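Local coordinates for protein PROBABLE CHAIN-FATTY-ACID-CoA LIGASE FADD13 (Mycobacterium tuberculosis, PDB 3T5C) that is an AMP-binding enzyme of the ANL superfamily, represented here by its large N-terminal domain of layered helices and beta sheets, at residues C69-A74 with T214-A219; E243-G248 with P270-F275; A250-L255 with F275-A280; M282-I287 with D317-A322; E296-Y301 with G310-S315. All coordinates share one frame; numbering follows the deposited sequence.

Interaction 1 (C69-A74 with T214-A219); sequences CLFYGA and TVIFSA
Tyr72 holds CG opposite its own carbonyl carbon (chi1 -85°), which carries the phenol out of helix 65-77 until OH reaches helix 209-221; Phe71, whose chi1 of 96° is well off a staggered position, sends its ring out beside it. The two rings overlap in part, with Phe71 CE1 lying over the centre of the Tyr72 ring. Phe71 meets the other helix with its rim: CZ is 3.5 Å from Ile216 CG1, which comes to the ring edge near its plane, and CE2 is 4.1 Å from Val215 CG1, also at the edge. The Ile216 branch that does the touching runs on to CD1, 3.8 Å from Phe71 CE1. The end of Tyr72 lands between polar and apolar neighbours. Its OH is 3.4 Å from Ala219 CB and shares a water with the helix backbone: the water sits 2.9 Å from Tyr72 OH and donates to Val215 O at 2.7 Å. Val215 O also takes a weak helical bond from Ala219 N, and the water adds a shorter one. The local axes pass 12.0 Å apart at a crossing angle of -71°, and the long aromatic side chains span the distance. Helix 4-14 covers the junction, with Leu8 on Tyr72 and Met7 on Ile216. Each helix is the crossover of a beta-alpha-beta unit, 65-77 on the four-stranded parallel sheet and 209-221 on the nine-stranded mixed one; helices packed between two such sheets are characteristic of the layered N-terminal domain of ANL enzymes.

Interaction 2 (E243-G248 with P270-F275); sequences ERVCIG and PDFRYF
The Tyr274 ring has Ile247 CG1 over one face, a CH-pi contact 4.2 Å from CG1 to the ring centroid and 28° off the normal, and the Phe272 ring has Cys246 O above one face toward its rim. Val245 CG1 packs against Phe272 CE1 at 3.6 Å, the two side chains running in the same direction. Further on, Phe272 CZ stands over the centre of the Phe275 ring. These groups clothe the start of strands 247-250 and 274-278, the parallel neighbours of a beta-alpha-beta unit whose helix is 252-258. With chi1 at 62°, Tyr274 CG sits between its backbone N and carbonyl carbon, which lays the ring alongside Ile247; its hydroxyl bonds to Asp193 O. Arg273 likewise has its main polar partner elsewhere, in a salt bridge to Asp198, while its NH1 passes 3.5 Å from Cys246 CB. At the outer end Arg244, the positive-phi residue of the Schellman motif that ends helix 233-242, reaches Asp271 by a salt bridge from NH1 to OD1 of 2.9 Å. The carboxylate oxygen lies at the guanidinium edge, but the two planes are 53° apart and the hydrogen bond is bent and weak. Where the strands begin, Cys246 O takes Arg273 N at 2.7 Å and, weakly, Tyr274 N at 3.5 Å. The next residues pair in regular parallel fashion. Gly248, having no side chain, lets Phe272 CZ approach its N to 3.6 Å, and that same Gly248 N donates to Tyr274 O at 3.1 Å, lying in the carbonyl plane.

Interaction 3 (A250-L255 with F275-A280); sequences AVPAIL and FITGGA
Ala250 and Thr277 face each other in a parallel bridge: Ala250 N donates to Ile276 O at 2.8 Å, and Ala250 O accepts from Gly278 N at 3.2 Å, this donor lying in the carbonyl plane. Val251 then takes the N-cap position and the chain turns into helix 252-258, folding back over the strand it has just paired with. Leu255, one turn on, sets CD2 squarely over the Phe275 ring, 3.4 Å from the ring centroid and 11° off the normal. This is the face opposite the one that Phe272 meets, so the ring is clamped on both sides. The other Leu255 branch, CD1, lies 3.2 Å from Thr277 OG1, a buried hydroxyl oxygen for which the model offers no hydrogen-bond partner. A chi1 of -77° turns the Thr277 methyl CG2 to Pro252, meeting CG at 3.5 Å. Pro252 CG also approaches Ala280 O at 3.3 Å, just past Gly279. Met282 packs against Pro252, Leu255 and Thr277, Tyr290 hydrogen-bonds to Leu255 O, and strand 296-302 continues the sheet on the far side of strand 274-278 from 247-250.

Interaction 4 (M282-I287 with D317-A322); sequences MPEALI and DALRKA
Ala318 meets the tip of Ile287 twice: CD1 of Ile287 is 3.4 Å from Ala318 O and 3.9 Å from Ala318 CB. Leu319 follows, and its CD1 methyl touches both helix residues, 3.6 Å from Glu284 CG and 4.0 Å from Ile287 CG2. With CG anti to its backbone N (chi1 -173°) and the chain extended beyond, Glu284 runs across Leu319 at about a right angle and offers its aliphatic part rather than its charge. The contact thus rests a loop, lying between strands 310-313 and 327-328, on the first turn of helix 284-291, the crossover helix between the adjacent parallel strands 274-278 and 296-302. The loop is itself coiled: residues 318-320 have helical backbone angles, and Leu319 to Ala322 make a type I beta turn. Arg320 points away from the helix and forms a salt bridge with Asp317, NH2 to OD1 3.0 Å, coming from above the carboxylate plane; Glu389 is its second acidic partner. Lys321 bonds through its backbone N to Asp317 O at 2.8 Å and forms a salt bridge with Asp387, and Lys321 CD lies over one face of the Arg320 guanidinium, toward its rim. Ala322 comes back toward the helix, its CB 4.4 Å from Glu284 OE2.

Interaction 5 (E296-Y301 with G310-S315); sequences EVVQGY and GTLLLS
Ser315, which loses the most surface here, folds back against Glu296: Ser315 CB is 3.5 Å from Glu296 CB. A chi1 of 51° places Ser315 OG between its backbone N and carbonyl carbon, near the glutamate carboxylate. Ser315 CA also points its hydrogen at Val297 O, 3.4 Å away. Gln299 forms the hydrogen-bonded pair with Leu313. Leu313 N gives Gln299 O a short bond of 2.6 Å, almost straight on the carbonyl; the return bond, Gln299 N to Leu313 O, is weak at 3.5 Å. Their side chains run alongside each other, whereas Val298 and Leu312 occupy the other face with CG1 of Val298 3.9 Å from CG of Leu312. Tyr301 meets Thr311 by two backbone bonds that differ in quality. Thr311 N reaches Tyr301 O at 3.1 Å in the carbonyl plane, but Tyr301 N approaches Thr311 O, also at 3.1 Å, from 45° above it. Tyr301 CB rests 3.3 Å from Thr311 OG1, and the ring leads away so that its hydroxyl bonds to Asp382; Thr311 OG1 bonds to Ala325 O. Crossing at 152°, the strands form a twisted beta hairpin, where the central parallel run of the nine-stranded mixed sheet turns antiparallel toward one of its outer strands, 327-328.

From the N terminus, interaction 1 closes first, across 139 residues, joining a helix of the four-stranded sheet to one of the nine-stranded sheet. The other four come later in the chain; 2, 3 and 5 join strands of the latter sheet, and 4 rests a loop on a helix beside it. Interactions 2 and 3 cross, because the segments of one beta-alpha-beta unit alternate along the chain; they share Phe275, and Gly248 O probably bonds to Ile276 N between them. Interaction 4 closes a loop of 29 residues that encloses the hairpin of interaction 5. Strand 296-302 probably bonds to strand 274-278 through Val298, tying it to interactions 2 and 3, while Met282 packs interaction 4 against interaction 3.

Interaction 1 (C69-A74 with T214-A219)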
# COMPACT_ATOMS: atom_id res chain seq x y z
N CYS A 69 2.95 8.89 -8.55
CA CYS A 69 3.57 8.92 -9.87
C CYS A 69 5.06 8.59 -9.84
O CYS A 69 5.59 8.01 -10.78
CB CYS A 69 3.30 10.27 -10.52
SG CYS A 69 1.53 10.52 -10.90
N LEU A 70 5.73 8.96 -8.75
CA LEU A 70 7.15 8.66 -8.64
C LEU A 70 7.34 7.15 -8.64
O LEU A 70 8.22 6.64 -9.33
CB LEU A 70 7.74 9.27 -7.36
CG LEU A 70 8.19 10.73 -7.52
CD1 LEU A 70 8.51 11.33 -6.16
CD2 LEU A 70 9.41 10.79 -8.43
N PHE A 71 6.50 6.42 -7.91
CA PHE A 71 6.65 4.97 -7.89
C PHE A 71 6.13 4.32 -9.17
O PHE A 71 6.64 3.28 -9.58
CB PHE A 71 6.06 4.37 -6.59
CG PHE A 71 4.65 3.85 -6.69
CD1 PHE A 71 4.35 2.74 -7.47
CD2 PHE A 71 3.64 4.44 -5.94
CE1 PHE A 71 3.07 2.21 -7.50
CE2 PHE A 71 2.34 3.92 -5.95
CZ PHE A 71 2.06 2.80 -6.73
N TYR A 72 5.14 4.93 -9.82
CA TYR A 72 4.66 4.39 -11.10
C TYR A 72 5.75 4.65 -12.15
O TYR A 72 6.01 3.81 -13.00
CB TYR A 72 3.36 5.08 -11.53
CG TYR A 72 2.09 4.48 -10.94
CD1 TYR A 72 1.77 3.14 -11.16
CD2 TYR A 72 1.21 5.26 -10.21
CE1 TYR A 72 0.59 2.59 -10.65
CE2 TYR A 72 0.02 4.72 -9.70
CZ TYR A 72 -0.28 3.39 -9.93
OH TYR A 72 -1.45 2.85 -9.44
N GLY A 73 6.39 5.81 -12.07
CA GLY A 73 7.46 6.14 -13.01
C GLY A 73 8.65 5.20 -12.81
O GLY A 73 9.30 4.79 -13.77
N ALA A 74 8.93 4.86 -11.56
CA ALA A 74 10.02 3.95 -11.26
C ALA A 74 9.63 2.58 -11.82
O ALA A 74 10.48 1.83 -12.32
CB ALA A 74 10.23 3.87 -9.73
N THR A 214 -3.50 -0.49 -2.33
CA THR A 214 -4.79 0.14 -2.57
C THR A 214 -4.70 1.11 -3.74
O THR A 214 -5.54 1.11 -4.63
CB THR A 214 -5.26 0.89 -1.31
OG1 THR A 214 -5.54 -0.08 -0.28
CG2 THR A 214 -6.52 1.71 -1.60
N VAL A 215 -3.66 1.95 -3.73
CA VAL A 215 -3.43 2.90 -4.80
C VAL A 215 -3.34 2.13 -6.11
O VAL A 215 -3.89 2.54 -7.14
CB VAL A 215 -2.11 3.67 -4.60
CG1 VAL A 215 -1.75 4.43 -5.87
CG2 VAL A 215 -2.24 4.62 -3.42
N ILE A 216 -2.65 0.99 -6.06
CA ILE A 216 -2.46 0.16 -7.24
C ILE A 216 -3.71 -0.58 -7.75
O ILE A 216 -3.95 -0.59 -8.95
CB ILE A 216 -1.31 -0.84 -7.01
CG1 ILE A 216 0.01 -0.07 -6.91
CG2 ILE A 216 -1.24 -1.86 -8.14
CD1 ILE A 216 1.21 -0.93 -6.59
N PHE A 217 -4.49 -1.20 -6.88
CA PHE A 217 -5.66 -1.87 -7.43
C PHE A 217 -6.72 -0.84 -7.83
O PHE A 217 -7.60 -1.13 -8.64
CB PHE A 217 -6.21 -2.95 -6.47
CG PHE A 217 -6.95 -2.44 -5.26
CD1 PHE A 217 -8.20 -1.83 -5.39
CD2 PHE A 217 -6.44 -2.65 -3.99
CE1 PHE A 217 -8.93 -1.47 -4.26
CE2 PHE A 217 -7.16 -2.29 -2.85
CZ PHE A 217 -8.40 -1.70 -2.98
N SER A 218 -6.60 0.37 -7.30
CA SER A 218 -7.53 1.42 -7.67
C SER A 218 -7.35 1.72 -9.16
O SER A 218 -8.33 1.82 -9.90
CB SER A 218 -7.28 2.68 -6.84
OG SER A 218 -7.77 2.52 -5.52
N ALA A 219 -6.10 1.84 -9.60
CA ALA A 219 -5.84 2.10 -11.02
C ALA A 219 -6.23 0.89 -11.84
O ALA A 219 -6.77 1.03 -12.93
CB ALA A 219 -4.35 2.43 -11.25
O HOH W 1 -3.54 4.75 -8.71

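Interaction 2 (E243-G248 with P270-F275)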
# COMPACT_ATOMS: atom_id res chain seq x y z
N GLU A 243 -17.14 14.27 -1.72
CA GLU A 243 -16.54 13.55 -2.84
C GLU A 243 -17.27 12.26 -3.21
O GLU A 243 -16.80 11.48 -4.04
CB GLU A 243 -15.06 13.26 -2.58
CG GLU A 243 -14.14 14.47 -2.78
CD GLU A 243 -14.36 15.18 -4.12
OE1 GLU A 243 -14.62 14.51 -5.13
OE2 GLU A 243 -14.24 16.43 -4.16
N ARG A 244 -18.42 12.03 -2.58
CA ARG A 244 -19.23 10.86 -2.88
C ARG A 244 -18.48 9.55 -2.72
O ARG A 244 -18.68 8.60 -3.48
CB ARG A 244 -19.77 10.98 -4.31
CG ARG A 244 -21.24 10.72 -4.43
CD ARG A 244 -22.01 11.96 -4.84
NE ARG A 244 -22.41 11.91 -6.24
CZ ARG A 244 -23.19 10.97 -6.78
NH1 ARG A 244 -23.67 9.98 -6.04
NH2 ARG A 244 -23.50 11.02 -8.07
N VAL A 245 -17.61 9.48 -1.72
CA VAL A 245 -16.82 8.29 -1.46
C VAL A 245 -17.67 7.02 -1.31
O VAL A 245 -18.68 7.02 -0.61
CB VAL A 245 -15.95 8.49 -0.20
CG1 VAL A 245 -15.16 7.22 0.11
CG2 VAL A 245 -15.02 9.67 -0.41
N CYS A 246 -17.24 5.94 -1.96
CA CYS A 246 -17.94 4.66 -1.91
C CYS A 246 -17.24 3.71 -0.93
O CYS A 246 -17.89 2.95 -0.20
CB CYS A 246 -17.95 4.00 -3.30
SG CYS A 246 -18.60 5.02 -4.67
N ILE A 247 -15.91 3.75 -0.95
CA ILE A 247 -15.08 2.89 -0.11
C ILE A 247 -14.04 3.72 0.63
O ILE A 247 -13.56 4.74 0.13
CB ILE A 247 -14.32 1.86 -0.98
CG1 ILE A 247 -15.32 1.07 -1.83
CG2 ILE A 247 -13.48 0.94 -0.10
CD1 ILE A 247 -14.67 0.25 -2.94
N GLY A 248 -13.66 3.26 1.83
CA GLY A 248 -12.67 3.98 2.60
C GLY A 248 -11.68 3.09 3.32
O GLY A 248 -12.06 2.14 4.01
N PRO A 270 -25.14 8.26 1.64
CA PRO A 270 -25.69 7.16 0.85
C PRO A 270 -24.73 6.53 -0.15
O PRO A 270 -24.94 5.40 -0.59
CB PRO A 270 -26.91 7.80 0.18
CG PRO A 270 -26.49 9.22 0.01
CD PRO A 270 -25.82 9.53 1.33
N ASP A 271 -23.67 7.25 -0.51
CA ASP A 271 -22.72 6.70 -1.46
C ASP A 271 -21.67 5.83 -0.78
O ASP A 271 -21.01 5.02 -1.43
CB ASP A 271 -22.04 7.82 -2.24
CG ASP A 271 -23.03 8.67 -3.01
OD1 ASP A 271 -23.74 8.11 -3.87
OD2 ASP A 271 -23.10 9.89 -2.75
N PHE A 272 -21.52 5.98 0.53
CA PHE A 272 -20.53 5.19 1.24
C PHE A 272 -21.04 3.78 1.50
O PHE A 272 -22.10 3.59 2.10
CB PHE A 272 -20.15 5.84 2.57
CG PHE A 272 -18.81 5.38 3.08
CD1 PHE A 272 -17.64 5.88 2.53
CD2 PHE A 272 -18.73 4.39 4.05
CE1 PHE A 272 -16.40 5.41 2.94
CE2 PHE A 272 -17.50 3.91 4.47
CZ PHE A 272 -16.33 4.42 3.91
N ARG A 273 -20.29 2.79 1.04
CA ARG A 273 -20.68 1.40 1.21
C ARG A 273 -19.96 0.67 2.35
O ARG A 273 -20.59 -0.05 3.13
CB ARG A 273 -20.47 0.63 -0.09
CG ARG A 273 -21.23 1.19 -1.28
CD ARG A 273 -21.57 0.09 -2.28
NE ARG A 273 -20.38 -0.50 -2.90
CZ ARG A 273 -19.63 0.10 -3.82
NH1 ARG A 273 -19.94 1.32 -4.25
NH2 ARG A 273 -18.56 -0.52 -4.31
N TYR A 274 -18.63 0.83 2.44
CA TYR A 274 -17.87 0.16 3.49
C TYR A 274 -16.45 0.65 3.68
O TYR A 274 -15.84 1.21 2.77
CB TYR A 274 -17.81 -1.35 3.23
CG TYR A 274 -17.12 -1.74 1.94
CD1 TYR A 274 -17.84 -1.85 0.75
CD2 TYR A 274 -15.74 -1.98 1.89
CE1 TYR A 274 -17.21 -2.19 -0.45
CE2 TYR A 274 -15.10 -2.32 0.70
CZ TYR A 274 -15.84 -2.43 -0.47
OH TYR A 274 -15.23 -2.78 -1.65
N PHE A 275 -15.93 0.44 4.89
CA PHE A 275 -14.55 0.80 5.21
C PHE A 275 -13.73 -0.46 5.05
O PHE A 275 -14.25 -1.56 5.18
CB PHE A 275 -14.41 1.27 6.67
CG PHE A 275 -14.82 2.69 6.91
CD1 PHE A 275 -16.09 3.00 7.36
CD2 PHE A 275 -13.92 3.73 6.68
CE1 PHE A 275 -16.47 4.32 7.59
CE2 PHE A 275 -14.28 5.05 6.90
CZ PHE A 275 -15.57 5.35 7.36

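Interaction 3 (A250-L255 with F275-A280)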
# COMPACT_ATOMS: atom_id res chain seq x y z
N ALA A 250 -9.12 2.26 6.23
CA ALA A 250 -9.02 2.72 7.61
C ALA A 250 -8.54 1.63 8.56
O ALA A 250 -8.38 0.47 8.17
CB ALA A 250 -10.37 3.26 8.07
N VAL A 251 -8.31 2.02 9.82
CA VAL A 251 -7.87 1.11 10.87
C VAL A 251 -8.89 1.24 12.00
O VAL A 251 -9.62 2.23 12.06
CB VAL A 251 -6.47 1.48 11.43
CG1 VAL A 251 -5.50 1.73 10.28
CG2 VAL A 251 -6.56 2.70 12.34
N PRO A 252 -8.96 0.25 12.90
CA PRO A 252 -9.94 0.34 13.99
C PRO A 252 -9.84 1.63 14.80
O PRO A 252 -10.86 2.22 15.15
CB PRO A 252 -9.63 -0.90 14.83
CG PRO A 252 -9.15 -1.89 13.79
CD PRO A 252 -8.22 -1.03 12.96
N ALA A 253 -8.62 2.08 15.08
CA ALA A 253 -8.41 3.30 15.84
C ALA A 253 -9.08 4.49 15.17
O ALA A 253 -9.74 5.29 15.83
CB ALA A 253 -6.92 3.57 16.00
N ILE A 254 -8.91 4.60 13.85
CA ILE A 254 -9.50 5.69 13.08
C ILE A 254 -11.02 5.65 13.12
O ILE A 254 -11.65 6.68 13.35
CB ILE A 254 -9.04 5.64 11.59
CG1 ILE A 254 -7.69 6.35 11.44
CG2 ILE A 254 -10.08 6.30 10.70
CD1 ILE A 254 -7.19 6.41 10.01
N LEU A 255 -11.59 4.47 12.90
CA LEU A 255 -13.04 4.32 12.93
C LEU A 255 -13.58 4.69 14.30
O LEU A 255 -14.66 5.27 14.42
CB LEU A 255 -13.45 2.88 12.58
CG LEU A 255 -13.04 2.40 11.18
CD1 LEU A 255 -13.49 0.96 10.97
CD2 LEU A 255 -13.66 3.30 10.13
N PHE A 275 -15.93 0.44 4.89
CA PHE A 275 -14.55 0.80 5.21
C PHE A 275 -13.73 -0.46 5.05
O PHE A 275 -14.25 -1.56 5.18
CB PHE A 275 -14.41 1.27 6.67
CG PHE A 275 -14.82 2.69 6.91
CD1 PHE A 275 -16.09 3.00 7.36
CD2 PHE A 275 -13.92 3.73 6.68
CE1 PHE A 275 -16.47 4.32 7.59
CE2 PHE A 275 -14.28 5.05 6.90
CZ PHE A 275 -15.57 5.35 7.36
N ILE A 276 -12.44 -0.31 4.75
CA ILE A 276 -11.55 -1.45 4.65
C ILE A 276 -10.61 -1.31 5.85
O ILE A 276 -9.76 -0.41 5.87
CB ILE A 276 -10.71 -1.44 3.35
CG1 ILE A 276 -11.62 -1.49 2.13
CG2 ILE A 276 -9.78 -2.64 3.33
CD1 ILE A 276 -10.88 -1.38 0.81
N THR A 277 -10.80 -2.17 6.84
CA THR A 277 -10.00 -2.15 8.06
C THR A 277 -8.84 -3.13 8.03
O THR A 277 -9.01 -4.31 7.73
CB THR A 277 -10.89 -2.44 9.30
OG1 THR A 277 -11.64 -1.27 9.64
CG2 THR A 277 -10.05 -2.86 10.50
N GLY A 278 -7.65 -2.64 8.36
CA GLY A 278 -6.48 -3.50 8.36
C GLY A 278 -6.09 -4.00 9.74
O GLY A 278 -5.90 -3.21 10.67
N GLY A 279 -5.98 -5.32 9.88
CA GLY A 279 -5.58 -5.93 11.14
C GLY A 279 -6.45 -5.66 12.35
O GLY A 279 -7.46 -4.95 12.26
N ALA A 280 -6.05 -6.22 13.49
CA ALA A 280 -6.76 -6.06 14.76
C ALA A 280 -8.27 -6.16 14.57
O ALA A 280 -8.93 -5.15 14.29
CB ALA A 280 -6.40 -4.72 15.40

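Interaction 4 (M282-I287 with D317-A322)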
# COMPACT_ATOMS: atom_id res chain seq x y z
N MET A 282 -12.29 -6.26 14.47
CA MET A 282 -13.20 -5.21 14.88
C MET A 282 -14.03 -5.64 16.08
O MET A 282 -14.65 -6.71 16.08
CB MET A 282 -14.13 -4.82 13.73
CG MET A 282 -13.47 -3.94 12.69
SD MET A 282 -12.92 -2.41 13.43
CE MET A 282 -14.41 -1.41 13.28
N PRO A 283 -14.03 -4.80 17.13
CA PRO A 283 -14.81 -5.12 18.33
C PRO A 283 -16.29 -5.16 17.95
O PRO A 283 -16.80 -4.24 17.29
CB PRO A 283 -14.45 -3.98 19.28
CG PRO A 283 -14.10 -2.85 18.37
CD PRO A 283 -13.30 -3.53 17.30
N GLU A 284 -16.98 -6.22 18.35
CA GLU A 284 -18.39 -6.40 18.04
C GLU A 284 -19.24 -5.13 18.20
O GLU A 284 -20.21 -4.93 17.46
CB GLU A 284 -18.96 -7.53 18.90
CG GLU A 284 -20.39 -7.92 18.54
CD GLU A 284 -20.83 -9.24 19.17
OE1 GLU A 284 -20.84 -9.33 20.42
OE2 GLU A 284 -21.18 -10.18 18.42
N ALA A 285 -18.87 -4.27 19.14
CA ALA A 285 -19.61 -3.03 19.39
C ALA A 285 -19.45 -2.00 18.29
O ALA A 285 -20.44 -1.45 17.79
CB ALA A 285 -19.18 -2.43 20.72
N LEU A 286 -18.20 -1.72 17.92
CA LEU A 286 -17.90 -0.73 16.89
C LEU A 286 -18.55 -1.07 15.55
O LEU A 286 -18.97 -0.18 14.81
CB LEU A 286 -16.38 -0.60 16.72
CG LEU A 286 -15.88 0.57 15.87
CD1 LEU A 286 -16.46 1.88 16.38
CD2 LEU A 286 -14.36 0.61 15.93
N ILE A 287 -18.63 -2.36 15.24
CA ILE A 287 -19.25 -2.80 13.99
C ILE A 287 -20.74 -2.47 13.97
O ILE A 287 -21.26 -1.99 12.96
CB ILE A 287 -19.05 -4.31 13.77
CG1 ILE A 287 -17.60 -4.58 13.37
CG2 ILE A 287 -20.02 -4.83 12.71
CD1 ILE A 287 -17.29 -6.03 13.12
N ASP A 317 -20.27 -11.18 7.20
CA ASP A 317 -19.85 -12.07 8.28
C ASP A 317 -19.23 -11.31 9.44
O ASP A 317 -18.88 -11.90 10.47
CB ASP A 317 -18.84 -13.11 7.78
CG ASP A 317 -19.42 -14.05 6.75
OD1 ASP A 317 -20.56 -14.52 6.96
OD2 ASP A 317 -18.74 -14.32 5.74
N ALA A 318 -19.09 -10.00 9.28
CA ALA A 318 -18.49 -9.12 10.28
C ALA A 318 -18.99 -9.34 11.71
O ALA A 318 -18.22 -9.26 12.67
CB ALA A 318 -18.70 -7.66 9.88
N LEU A 319 -20.29 -9.60 11.85
CA LEU A 319 -20.86 -9.81 13.17
C LEU A 319 -20.97 -11.30 13.49
O LEU A 319 -20.66 -11.73 14.60
CB LEU A 319 -22.23 -9.14 13.26
CG LEU A 319 -22.64 -8.61 14.64
CD1 LEU A 319 -21.62 -7.61 15.16
CD2 LEU A 319 -24.01 -7.96 14.52
N ARG A 320 -21.41 -12.08 12.51
CA ARG A 320 -21.57 -13.52 12.69
C ARG A 320 -20.27 -14.24 13.05
O ARG A 320 -20.28 -15.23 13.78
CB ARG A 320 -22.16 -14.14 11.42
CG ARG A 320 -22.48 -15.63 11.54
CD ARG A 320 -23.21 -16.14 10.31
NE ARG A 320 -22.34 -16.28 9.14
CZ ARG A 320 -21.52 -17.31 8.94
NH1 ARG A 320 -21.45 -18.29 9.83
NH2 ARG A 320 -20.78 -17.36 7.85
N LYS A 321 -19.15 -13.74 12.54
CA LYS A 321 -17.85 -14.34 12.81
C LYS A 321 -16.91 -13.35 13.50
O LYS A 321 -15.72 -13.32 13.20
CB LYS A 321 -17.19 -14.82 11.51
CG LYS A 321 -18.05 -15.73 10.67
CD LYS A 321 -18.40 -17.03 11.38
CE LYS A 321 -17.19 -17.91 11.57
NZ LYS A 321 -17.59 -19.30 11.94
N ALA A 322 -17.45 -12.55 14.40
CA ALA A 322 -16.65 -11.56 15.12
C ALA A 322 -15.36 -12.19 15.66
O ALA A 322 -15.37 -13.31 16.18
CB ALA A 322 -17.46 -10.96 16.26

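Interaction 5 (E296-Y301 with G310-S315)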
# COMPACT_ATOMS: atom_id res chain seq x y z
N GLU A 296 -20.86 -0.67 6.19
CA GLU A 296 -20.32 -2.01 6.41
C GLU A 296 -18.82 -1.94 6.62
O GLU A 296 -18.19 -0.91 6.35
CB GLU A 296 -20.66 -2.91 5.23
CG GLU A 296 -22.08 -3.44 5.25
CD GLU A 296 -22.42 -4.30 4.04
OE1 GLU A 296 -23.22 -5.25 4.19
OE2 GLU A 296 -21.89 -4.03 2.94
N VAL A 297 -18.24 -3.02 7.12
CA VAL A 297 -16.81 -3.07 7.38
C VAL A 297 -16.17 -4.34 6.86
O VAL A 297 -16.64 -5.44 7.11
CB VAL A 297 -16.51 -2.98 8.88
CG1 VAL A 297 -15.01 -2.96 9.12
CG2 VAL A 297 -17.16 -1.74 9.46
N VAL A 298 -15.09 -4.17 6.11
CA VAL A 298 -14.34 -5.30 5.58
C VAL A 298 -13.00 -5.28 6.32
O VAL A 298 -12.30 -4.28 6.33
CB VAL A 298 -14.11 -5.19 4.07
CG1 VAL A 298 -13.25 -6.36 3.59
CG2 VAL A 298 -15.44 -5.21 3.34
N GLN A 299 -12.67 -6.40 6.95
CA GLN A 299 -11.42 -6.49 7.70
C GLN A 299 -10.66 -7.75 7.33
O GLN A 299 -11.21 -8.64 6.68
CB GLN A 299 -11.72 -6.47 9.20
CG GLN A 299 -12.93 -7.30 9.58
CD GLN A 299 -13.30 -7.14 11.04
OE1 GLN A 299 -14.43 -7.45 11.45
NE2 GLN A 299 -12.36 -6.67 11.84
N GLY A 300 -9.40 -7.81 7.73
CA GLY A 300 -8.62 -8.98 7.41
C GLY A 300 -7.24 -9.06 8.01
O GLY A 300 -6.80 -8.19 8.78
N TYR A 301 -6.55 -10.12 7.62
CA TYR A 301 -5.20 -10.40 8.09
C TYR A 301 -4.20 -10.26 6.94
O TYR A 301 -4.35 -10.91 5.90
CB TYR A 301 -5.15 -11.81 8.65
CG TYR A 301 -3.76 -12.32 8.96
CD1 TYR A 301 -3.01 -11.78 10.01
CD2 TYR A 301 -3.22 -13.38 8.24
CE1 TYR A 301 -1.76 -12.29 10.33
CE2 TYR A 301 -1.98 -13.90 8.55
CZ TYR A 301 -1.25 -13.35 9.59
OH TYR A 301 -0.03 -13.88 9.91
N GLY A 310 -3.89 -11.53 2.07
CA GLY A 310 -3.98 -12.69 2.94
C GLY A 310 -5.41 -13.17 3.07
O GLY A 310 -5.91 -13.86 2.18
N THR A 311 -6.07 -12.81 4.17
CA THR A 311 -7.46 -13.22 4.37
C THR A 311 -8.34 -11.99 4.52
O THR A 311 -7.86 -10.91 4.87
CB THR A 311 -7.65 -14.12 5.62
OG1 THR A 311 -7.35 -13.36 6.80
CG2 THR A 311 -6.75 -15.34 5.55
N LEU A 312 -9.62 -12.16 4.28
CA LEU A 312 -10.57 -11.05 4.36
C LEU A 312 -11.90 -11.55 4.92
O LEU A 312 -12.37 -12.64 4.57
CB LEU A 312 -10.78 -10.48 2.95
CG LEU A 312 -10.51 -8.99 2.66
CD1 LEU A 312 -9.31 -8.50 3.43
CD2 LEU A 312 -10.31 -8.79 1.16
N LEU A 313 -12.49 -10.78 5.82
CA LEU A 313 -13.77 -11.14 6.40
C LEU A 313 -14.78 -10.20 5.75
O LEU A 313 -14.80 -9.01 6.04
CB LEU A 313 -13.77 -10.94 7.92
CG LEU A 313 -15.04 -11.37 8.66
CD1 LEU A 313 -15.25 -12.86 8.47
CD2 LEU A 313 -14.94 -11.02 10.14
N LEU A 314 -15.61 -10.75 4.86
CA LEU A 314 -16.59 -9.94 4.15
C LEU A 314 -17.64 -9.36 5.09
O LEU A 314 -18.05 -10.00 6.04
CB LEU A 314 -17.25 -10.77 3.05
CG LEU A 314 -16.33 -11.20 1.90
CD1 LEU A 314 -15.67 -9.98 1.27
CD2 LEU A 314 -15.26 -12.16 2.41
N SER A 315 -18.05 -8.13 4.81
CA SER A 315 -19.02 -7.41 5.63
C SER A 315 -20.17 -8.25 6.19
O SER A 315 -20.50 -8.12 7.37
CB SER A 315 -19.57 -6.20 4.86
OG SER A 315 -20.03 -6.56 3.57
O HOH W 2 -15.66 -7.80 8.26
O HOH W 3 -5.71 -9.08 4.29